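Local coordinates for TCR alpha chain (Gallus gallus, PDB 6LIR), which pairs with a TCR beta chain to form the alpha-beta T-cell receptor of chickens, which probably recognises peptide antigen presented by MHC molecules, at residues 109-121 with 128-140. Sequence-based numbering, arbitrary orientation.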
ATOM      1  N   PRO A 109      11.786 -11.979   4.918  1.00 45.32           N
ATOM      2  CA  PRO A 109      12.200 -13.283   4.395  1.00 51.46           C
ATOM      3  C   PRO A 109      13.621 -13.621   4.817  1.00 48.53           C
ATOM      4  O   PRO A 109      14.420 -12.756   5.178  1.00 47.18           O
ATOM      5  CB  PRO A 109      12.105 -13.113   2.874  1.00 49.17           C
ATOM      6  CG  PRO A 109      11.322 -11.843   2.654  1.00 53.18           C
ATOM      7  CD  PRO A 109      11.588 -10.987   3.850  1.00 48.45           C
ATOM      8  N   HIS A 110      13.918 -14.918   4.805  1.00 56.31           N
ATOM      9  CA  HIS A 110      15.272 -15.365   5.099  1.00 63.37           C
ATOM     10  C   HIS A 110      16.108 -15.191   3.848  1.00 60.95           C
ATOM     11  O   HIS A 110      15.680 -15.541   2.746  1.00 60.88           O
ATOM     12  CB  HIS A 110      15.314 -16.825   5.551  1.00 67.81           C
ATOM     13  CG  HIS A 110      16.587 -17.195   6.253  1.00 77.50           C
ATOM     14  ND1 HIS A 110      17.309 -18.330   5.948  1.00 80.30           N
ATOM     15  CD2 HIS A 110      17.274 -16.568   7.238  1.00 79.93           C
ATOM     16  CE1 HIS A 110      18.383 -18.387   6.716  1.00 75.91           C
ATOM     17  NE2 HIS A 110      18.386 -17.330   7.508  1.00 78.55           N
ATOM     18  N   ILE A 111      17.284 -14.615   4.012  1.00 60.57           N
ATOM     19  CA  ILE A 111      18.091 -14.206   2.876  1.00 64.69           C
ATOM     20  C   ILE A 111      19.526 -14.605   3.144  1.00 60.01           C
ATOM     21  O   ILE A 111      19.984 -14.601   4.291  1.00 63.02           O
ATOM     22  CB  ILE A 111      17.999 -12.687   2.603  1.00 59.82           C
ATOM     23  CG1 ILE A 111      18.372 -11.883   3.849  1.00 57.40           C
ATOM     24  CG2 ILE A 111      16.621 -12.311   2.077  1.00 53.50           C
ATOM     25  CD1 ILE A 111      19.750 -11.261   3.774  1.00 60.45           C
ATOM     26  N   THR A 112      20.222 -14.976   2.084  1.00 67.07           N
ATOM     27  CA  THR A 112      21.655 -15.128   2.141  1.00 64.75           C
ATOM     28  C   THR A 112      22.244 -13.873   1.536  1.00 59.65           C
ATOM     29  O   THR A 112      21.967 -13.575   0.366  1.00 57.26           O
ATOM     30  CB  THR A 112      22.096 -16.336   1.338  1.00 72.22           C
ATOM     31  OG1 THR A 112      21.813 -16.109  -0.045  1.00 73.16           O
ATOM     32  CG2 THR A 112      21.337 -17.570   1.814  1.00 65.46           C
ATOM     33  N   PRO A 113      23.045 -13.105   2.260  1.00 52.95           N
ATOM     34  CA  PRO A 113      23.467 -11.814   1.718  1.00 49.92           C
ATOM     35  C   PRO A 113      24.587 -11.994   0.709  1.00 53.90           C
ATOM     36  O   PRO A 113      25.435 -12.888   0.816  1.00 49.93           O
ATOM     37  CB  PRO A 113      23.955 -11.047   2.957  1.00 51.90           C
ATOM     38  CG  PRO A 113      23.404 -11.805   4.132  1.00 57.33           C
ATOM     39  CD  PRO A 113      23.326 -13.226   3.703  1.00 53.45           C
ATOM     40  N   SER A 114      24.580 -11.102  -0.261  1.00 47.23           N
ATOM     41  CA  SER A 114      25.608 -10.944  -1.273  1.00 47.56           C
ATOM     42  C   SER A 114      25.434  -9.528  -1.798  1.00 45.71           C
ATOM     43  O   SER A 114      25.057  -9.331  -2.960  1.00 47.37           O
ATOM     44  CB  SER A 114      25.472 -11.984  -2.385  1.00 43.34           C
ATOM     45  OG  SER A 114      26.711 -12.179  -3.038  1.00 49.34           O
ATOM     46  N   PRO A 115      25.656  -8.528  -0.949  1.00 44.81           N
ATOM     47  CA  PRO A 115      25.314  -7.150  -1.318  1.00 42.38           C
ATOM     48  C   PRO A 115      26.058  -6.706  -2.563  1.00 44.35           C
ATOM     49  O   PRO A 115      27.257  -6.947  -2.710  1.00 42.53           O
ATOM     50  CB  PRO A 115      25.725  -6.330  -0.090  1.00 47.86           C
ATOM     51  CG  PRO A 115      26.601  -7.206   0.729  1.00 47.56           C
ATOM     52  CD  PRO A 115      26.542  -8.605   0.226  1.00 44.16           C
ATOM     53  N   SER A 116      25.327  -6.061  -3.468  1.00 40.37           N
ATOM     54  CA  SER A 116      25.924  -5.465  -4.652  1.00 41.49           C
ATOM     55  C   SER A 116      25.275  -4.112  -4.887  1.00 46.30           C
ATOM     56  O   SER A 116      24.124  -3.879  -4.508  1.00 39.69           O
ATOM     57  CB  SER A 116      25.747  -6.343  -5.890  1.00 37.53           C
ATOM     58  OG  SER A 116      26.259  -7.639  -5.667  1.00 45.17           O
ATOM     59  N   VAL A 117      26.046  -3.214  -5.482  1.00 37.97           N
ATOM     60  CA  VAL A 117      25.605  -1.861  -5.776  1.00 44.29           C
ATOM     61  C   VAL A 117      25.824  -1.614  -7.263  1.00 47.58           C
ATOM     62  O   VAL A 117      26.828  -2.057  -7.830  1.00 44.66           O
ATOM     63  CB  VAL A 117      26.344  -0.832  -4.895  1.00 48.12           C
ATOM     64  CG1 VAL A 117      26.038   0.562  -5.334  1.00 52.45           C
ATOM     65  CG2 VAL A 117      25.924  -0.999  -3.441  1.00 47.50           C
ATOM     66  N   TYR A 118      24.888  -0.909  -7.899  1.00 46.41           N
ATOM     67  CA  TYR A 118      24.969  -0.667  -9.330  1.00 48.30           C
ATOM     68  C   TYR A 118      24.436   0.720  -9.648  1.00 47.82           C
ATOM     69  O   TYR A 118      23.544   1.236  -8.972  1.00 49.57           O
ATOM     70  CB  TYR A 118      24.159  -1.685 -10.151  1.00 44.57           C
ATOM     71  CG  TYR A 118      24.396  -3.136  -9.812  1.00 44.40           C
ATOM     72  CD1 TYR A 118      25.486  -3.824 -10.331  1.00 47.88           C
ATOM     73  CD2 TYR A 118      23.521  -3.823  -8.985  1.00 41.35           C
ATOM     74  CE1 TYR A 118      25.698  -5.156 -10.027  1.00 45.96           C
ATOM     75  CE2 TYR A 118      23.724  -5.150  -8.675  1.00 38.91           C
ATOM     76  CZ  TYR A 118      24.812  -5.813  -9.197  1.00 42.68           C
ATOM     77  OH  TYR A 118      25.013  -7.137  -8.886  1.00 47.40           O
ATOM     78  N   ARG A 119      24.972   1.295 -10.716  1.00 51.79           N
ATOM     79  CA  ARG A 119      24.505   2.565 -11.244  1.00 57.29           C
ATOM     80  C   ARG A 119      23.696   2.295 -12.500  1.00 51.77           C
ATOM     81  O   ARG A 119      24.094   1.487 -13.345  1.00 51.09           O
ATOM     82  CB  ARG A 119      25.671   3.494 -11.576  1.00 61.97           C
ATOM     83  CG  ARG A 119      26.069   4.423 -10.456  1.00 65.91           C
ATOM     84  CD  ARG A 119      27.571   4.410 -10.261  1.00 69.72           C
ATOM     85  NE  ARG A 119      28.292   4.842 -11.456  1.00 75.13           N
ATOM     86  CZ  ARG A 119      28.626   6.104 -11.714  1.00 79.46           C
ATOM     87  NH1 ARG A 119      28.299   7.066 -10.859  1.00 76.12           N
ATOM     88  NH2 ARG A 119      29.284   6.406 -12.826  1.00 73.94           N
ATOM     89  N   LEU A 120      22.571   2.982 -12.629  1.00 47.04           N
ATOM     90  CA  LEU A 120      21.702   2.801 -13.774  1.00 47.01           C
ATOM     91  C   LEU A 120      21.467   4.137 -14.452  1.00 42.93           C
ATOM     92  O   LEU A 120      21.454   5.191 -13.808  1.00 43.64           O
ATOM     93  CB  LEU A 120      20.345   2.207 -13.371  1.00 48.02           C
ATOM     94  CG  LEU A 120      20.309   1.048 -12.377  1.00 44.17           C
ATOM     95  CD1 LEU A 120      18.867   0.602 -12.155  1.00 35.82           C
ATOM     96  CD2 LEU A 120      21.157  -0.099 -12.874  1.00 43.05           C
ATOM     97  N   THR A 121      21.243   4.077 -15.755  1.00 47.28           N
ATOM     98  CA  THR A 121      20.872   5.250 -16.521  1.00 49.30           C
ATOM     99  C   THR A 121      19.602   4.934 -17.294  1.00 48.46           C
ATOM    100  O   THR A 121      19.248   3.768 -17.502  1.00 44.67           O
ATOM    101  CB  THR A 121      21.993   5.669 -17.480  1.00 53.90           C
ATOM    102  OG1 THR A 121      22.283   4.586 -18.373  1.00 44.32           O
ATOM    103  CG2 THR A 121      23.258   6.029 -16.699  1.00 54.66           C
ATOM    104  N   LEU A 128      20.290  11.872 -15.375  1.00 79.14           N
ATOM    105  CA  LEU A 128      19.804  11.300 -14.129  1.00 73.75           C
ATOM    106  C   LEU A 128      20.428   9.924 -13.963  1.00 68.25           C
ATOM    107  O   LEU A 128      20.615   9.199 -14.944  1.00 66.21           O
ATOM    108  CB  LEU A 128      18.274  11.179 -14.122  1.00 71.09           C
ATOM    109  CG  LEU A 128      17.454  12.189 -13.318  1.00 71.84           C
ATOM    110  CD1 LEU A 128      17.501  13.560 -13.954  1.00 83.47           C
ATOM    111  CD2 LEU A 128      16.015  11.713 -13.194  1.00 64.65           C
ATOM    112  N   GLU A 129      20.755   9.576 -12.724  1.00 66.30           N
ATOM    113  CA  GLU A 129      21.344   8.284 -12.403  1.00 61.55           C
ATOM    114  C   GLU A 129      20.618   7.686 -11.210  1.00 51.11           C
ATOM    115  O   GLU A 129      20.245   8.403 -10.278  1.00 53.06           O
ATOM    116  CB  GLU A 129      22.842   8.404 -12.100  1.00 61.29           C
ATOM    117  CG  GLU A 129      23.718   7.542 -12.990  1.00 61.45           C
ATOM    118  CD  GLU A 129      25.196   7.697 -12.677  1.00 74.07           C
ATOM    119  OE1 GLU A 129      25.991   7.879 -13.623  1.00 74.98           O
ATOM    120  OE2 GLU A 129      25.562   7.634 -11.483  1.00 70.60           O
ATOM    121  N   MET A 130      20.407   6.370 -11.250  1.00 51.13           N
ATOM    122  CA  MET A 130      19.723   5.654 -10.182  1.00 50.34           C
ATOM    123  C   MET A 130      20.682   4.653  -9.556  1.00 47.30           C
ATOM    124  O   MET A 130      21.334   3.873 -10.261  1.00 53.21           O
ATOM    125  CB  MET A 130      18.481   4.935 -10.715  1.00 48.91           C
ATOM    126  CG  MET A 130      17.751   4.072  -9.692  1.00 43.35           C
ATOM    127  SD  MET A 130      16.793   5.018  -8.492  1.00 51.39           S
ATOM    128  CE  MET A 130      15.477   5.651  -9.533  1.00 47.93           C
ATOM    129  N   CYS A 131      20.771   4.676  -8.237  1.00 50.89           N
ATOM    130  CA  CYS A 131      21.637   3.763  -7.508  1.00 49.33           C
ATOM    131  C   CYS A 131      20.821   2.587  -6.999  1.00 44.32           C
ATOM    132  O   CYS A 131      19.826   2.777  -6.299  1.00 45.33           O
ATOM    133  CB  CYS A 131      22.344   4.480  -6.360  1.00 54.42           C
ATOM    134  SG  CYS A 131      23.669   3.573  -5.518  1.00 90.09           S
ATOM    135  N   LEU A 132      21.251   1.379  -7.337  1.00 49.14           N
ATOM    136  CA  LEU A 132      20.547   0.169  -6.938  1.00 47.52           C
ATOM    137  C   LEU A 132      21.428  -0.680  -6.026  1.00 45.37           C
ATOM    138  O   LEU A 132      22.513  -1.110  -6.427  1.00 42.29           O
ATOM    139  CB  LEU A 132      20.134  -0.619  -8.179  1.00 42.72           C
ATOM    140  CG  LEU A 132      19.453  -1.971  -7.966  1.00 44.45           C
ATOM    141  CD1 LEU A 132      18.078  -1.853  -7.300  1.00 39.05           C
ATOM    142  CD2 LEU A 132      19.352  -2.745  -9.277  1.00 40.08           C
ATOM    143  N   ILE A 133      20.946  -0.934  -4.810  1.00 36.62           N
ATOM    144  CA  ILE A 133      21.581  -1.852  -3.869  1.00 41.94           C
ATOM    145  C   ILE A 133      20.711  -3.096  -3.749  1.00 41.43           C
ATOM    146  O   ILE A 133      19.523  -2.995  -3.420  1.00 37.10           O
ATOM    147  CB  ILE A 133      21.804  -1.192  -2.495  1.00 41.82           C
ATOM    148  CG1 ILE A 133      22.531   0.145  -2.650  1.00 44.32           C
ATOM    149  CG2 ILE A 133      22.591  -2.123  -1.585  1.00 42.24           C
ATOM    150  CD1 ILE A 133      21.608   1.354  -2.627  1.00 53.21           C
ATOM    151  N   THR A 134      21.301  -4.266  -3.988  1.00 36.97           N
ATOM    152  CA  THR A 134      20.538  -5.507  -4.042  1.00 39.03           C
ATOM    153  C   THR A 134      21.118  -6.562  -3.110  1.00 40.83           C
ATOM    154  O   THR A 134      22.263  -6.469  -2.660  1.00 44.86           O
ATOM    155  CB  THR A 134      20.505  -6.092  -5.464  1.00 38.70           C
ATOM    156  OG1 THR A 134      21.780  -6.668  -5.775  1.00 40.90           O
ATOM    157  CG2 THR A 134      20.197  -5.021  -6.478  1.00 36.60           C
ATOM    158  N   ASP A 135      20.300  -7.593  -2.869  1.00 39.99           N
ATOM    159  CA  ASP A 135      20.710  -8.842  -2.217  1.00 41.88           C
ATOM    160  C   ASP A 135      21.528  -8.611  -0.948  1.00 42.84           C
ATOM    161  O   ASP A 135      22.529  -9.286  -0.689  1.00 45.91           O
ATOM    162  CB  ASP A 135      21.464  -9.726  -3.208  1.00 40.76           C
ATOM    163  CG  ASP A 135      20.730  -9.862  -4.529  1.00 43.32           C
ATOM    164  OD1 ASP A 135      19.627 -10.448  -4.537  1.00 42.00           O
ATOM    165  OD2 ASP A 135      21.241  -9.359  -5.554  1.00 40.37           O
ATOM    166  N   TYR A 136      21.087  -7.662  -0.138  1.00 38.49           N
ATOM    167  CA  TYR A 136      21.739  -7.319   1.117  1.00 41.06           C
ATOM    168  C   TYR A 136      20.887  -7.781   2.293  1.00 45.38           C
ATOM    169  O   TYR A 136      19.749  -8.234   2.133  1.00 42.30           O
ATOM    170  CB  TYR A 136      21.982  -5.808   1.206  1.00 40.61           C
ATOM    171  CG  TYR A 136      20.714  -4.984   1.093  1.00 44.73           C
ATOM    172  CD1 TYR A 136      19.969  -4.657   2.221  1.00 40.70           C
ATOM    173  CD2 TYR A 136      20.264  -4.539  -0.143  1.00 39.19           C
ATOM    174  CE1 TYR A 136      18.808  -3.904   2.119  1.00 42.63           C
ATOM    175  CE2 TYR A 136      19.107  -3.787  -0.255  1.00 37.44           C
ATOM    176  CZ  TYR A 136      18.383  -3.471   0.876  1.00 40.78           C
ATOM    177  OH  TYR A 136      17.232  -2.723   0.760  1.00 38.38           O
ATOM    178  N   SER A 137      21.454  -7.641   3.491  1.00 39.65           N
ATOM    179  CA  SER A 137      20.716  -7.913   4.714  1.00 45.96           C
ATOM    180  C   SER A 137      20.345  -6.586   5.353  1.00 45.16           C
ATOM    181  O   SER A 137      21.244  -5.784   5.653  1.00 47.76           O
ATOM    182  CB  SER A 137      21.564  -8.746   5.668  1.00 52.54           C
ATOM    183  OG  SER A 137      21.003  -8.785   6.964  1.00 60.93           O
ATOM    184  N   PRO A 138      19.054  -6.300   5.548  1.00 44.32           N
ATOM    185  CA  PRO A 138      18.645  -4.941   5.959  1.00 52.41           C
ATOM    186  C   PRO A 138      19.343  -4.404   7.200  1.00 58.63           C
ATOM    187  O   PRO A 138      19.691  -3.217   7.237  1.00 59.80           O
ATOM    188  CB  PRO A 138      17.128  -5.084   6.178  1.00 46.48           C
ATOM    189  CG  PRO A 138      16.870  -6.560   6.263  1.00 51.88           C
ATOM    190  CD  PRO A 138      17.903  -7.207   5.406  1.00 48.76           C
ATOM    191  N   GLU A 139      19.570  -5.241   8.215  1.00 65.31           N
ATOM    192  CA  GLU A 139      20.170  -4.752   9.450  1.00 70.03           C
ATOM    193  C   GLU A 139      21.663  -4.489   9.322  1.00 71.28           C
ATOM    194  O   GLU A 139      22.233  -3.807  10.180  1.00 75.07           O
ATOM    195  CB  GLU A 139      19.919  -5.739  10.594  1.00 67.57           C
ATOM    196  CG  GLU A 139      20.673  -7.049  10.473  1.00 76.45           C
ATOM    197  CD  GLU A 139      19.951  -8.059   9.601  1.00 80.14           C
ATOM    198  OE1 GLU A 139      20.546  -9.116   9.302  1.00 82.74           O
ATOM    199  OE2 GLU A 139      18.795  -7.792   9.205  1.00 78.79           O
ATOM    200  N   LYS A 140      22.307  -4.998   8.273  1.00 61.36           N
ATOM    201  CA  LYS A 140      23.738  -4.810   8.089  1.00 59.52           C
ATOM    202  C   LYS A 140      24.079  -3.758   7.042  1.00 62.32           C
ATOM    203  O   LYS A 140      25.236  -3.332   6.974  1.00 62.30           O
ATOM    204  CB  LYS A 140      24.403  -6.133   7.694  1.00 62.87           C
ATOM    205  CG  LYS A 140      24.336  -7.224   8.746  1.00 67.84           C
ATOM    206  CD  LYS A 140      25.203  -8.404   8.331  1.00 70.49           C
ATOM    207  CE  LYS A 140      25.066  -9.574   9.287  1.00 75.83           C
ATOM    208  NZ  LYS A 140      25.993 -10.679   8.915  1.00 80.39           N
TER
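V117 packs beside I133, and Y118 pairs with L132, in the middle of an antiparallel beta hairpin that forms one border of the four-stranded sheet in the constant immunoglobulin domain. S116-T134, Y118-L132 and L120-M130 are the hydrogen-bonded pairs; of their six backbone bonds, the straightest is L132 N to Y118 O, at 2.8 Å.

The tight part is the face carrying V117, C131 and I133, turned to the domain interior. V117 straddles two neighbours: its CG1, anti to the backbone N (chi1 172°), reaches C131 SG at 3.8 Å, while CG2 lies against I133 CG1 at 3.7 Å. C131 is disulfide-bonded to C180, and L190 also packs on V117.

Farther along this face the packing gives way to charge at a partly exposed edge. R119, bent at chi2 and chi3, brings NH1 to 2.9 Å from E129 OE2 in a salt bridge, but the oxygen sits well out of the guanidinium plane, the guanidinium and carboxylate planes stand 79° apart, and no N-H points at it. D194 forms a salt bridge with NH2 of the same arginine. A methionine in place of R119 would probably leave the buried E129 carboxylate and D194 without their shared positive partner.

The reverse face, with Y118, L120, M130 and L132, meets the TCR beta chain: Y118 OH hydrogen-bonds to E133 of the TCR beta chain, and L120 packs on V140 of that chain. At the other end, beyond the strand pairing, partly exposed I111 and P113 make a looser border, with an isolated touch of I111 CD1 on S137 CB at 3.6 Å. Even here, S114 N donates a hydrogen bond to D135 O, 2.8 Å, approaching almost in line with the carbonyl bond (C=O...N 172°).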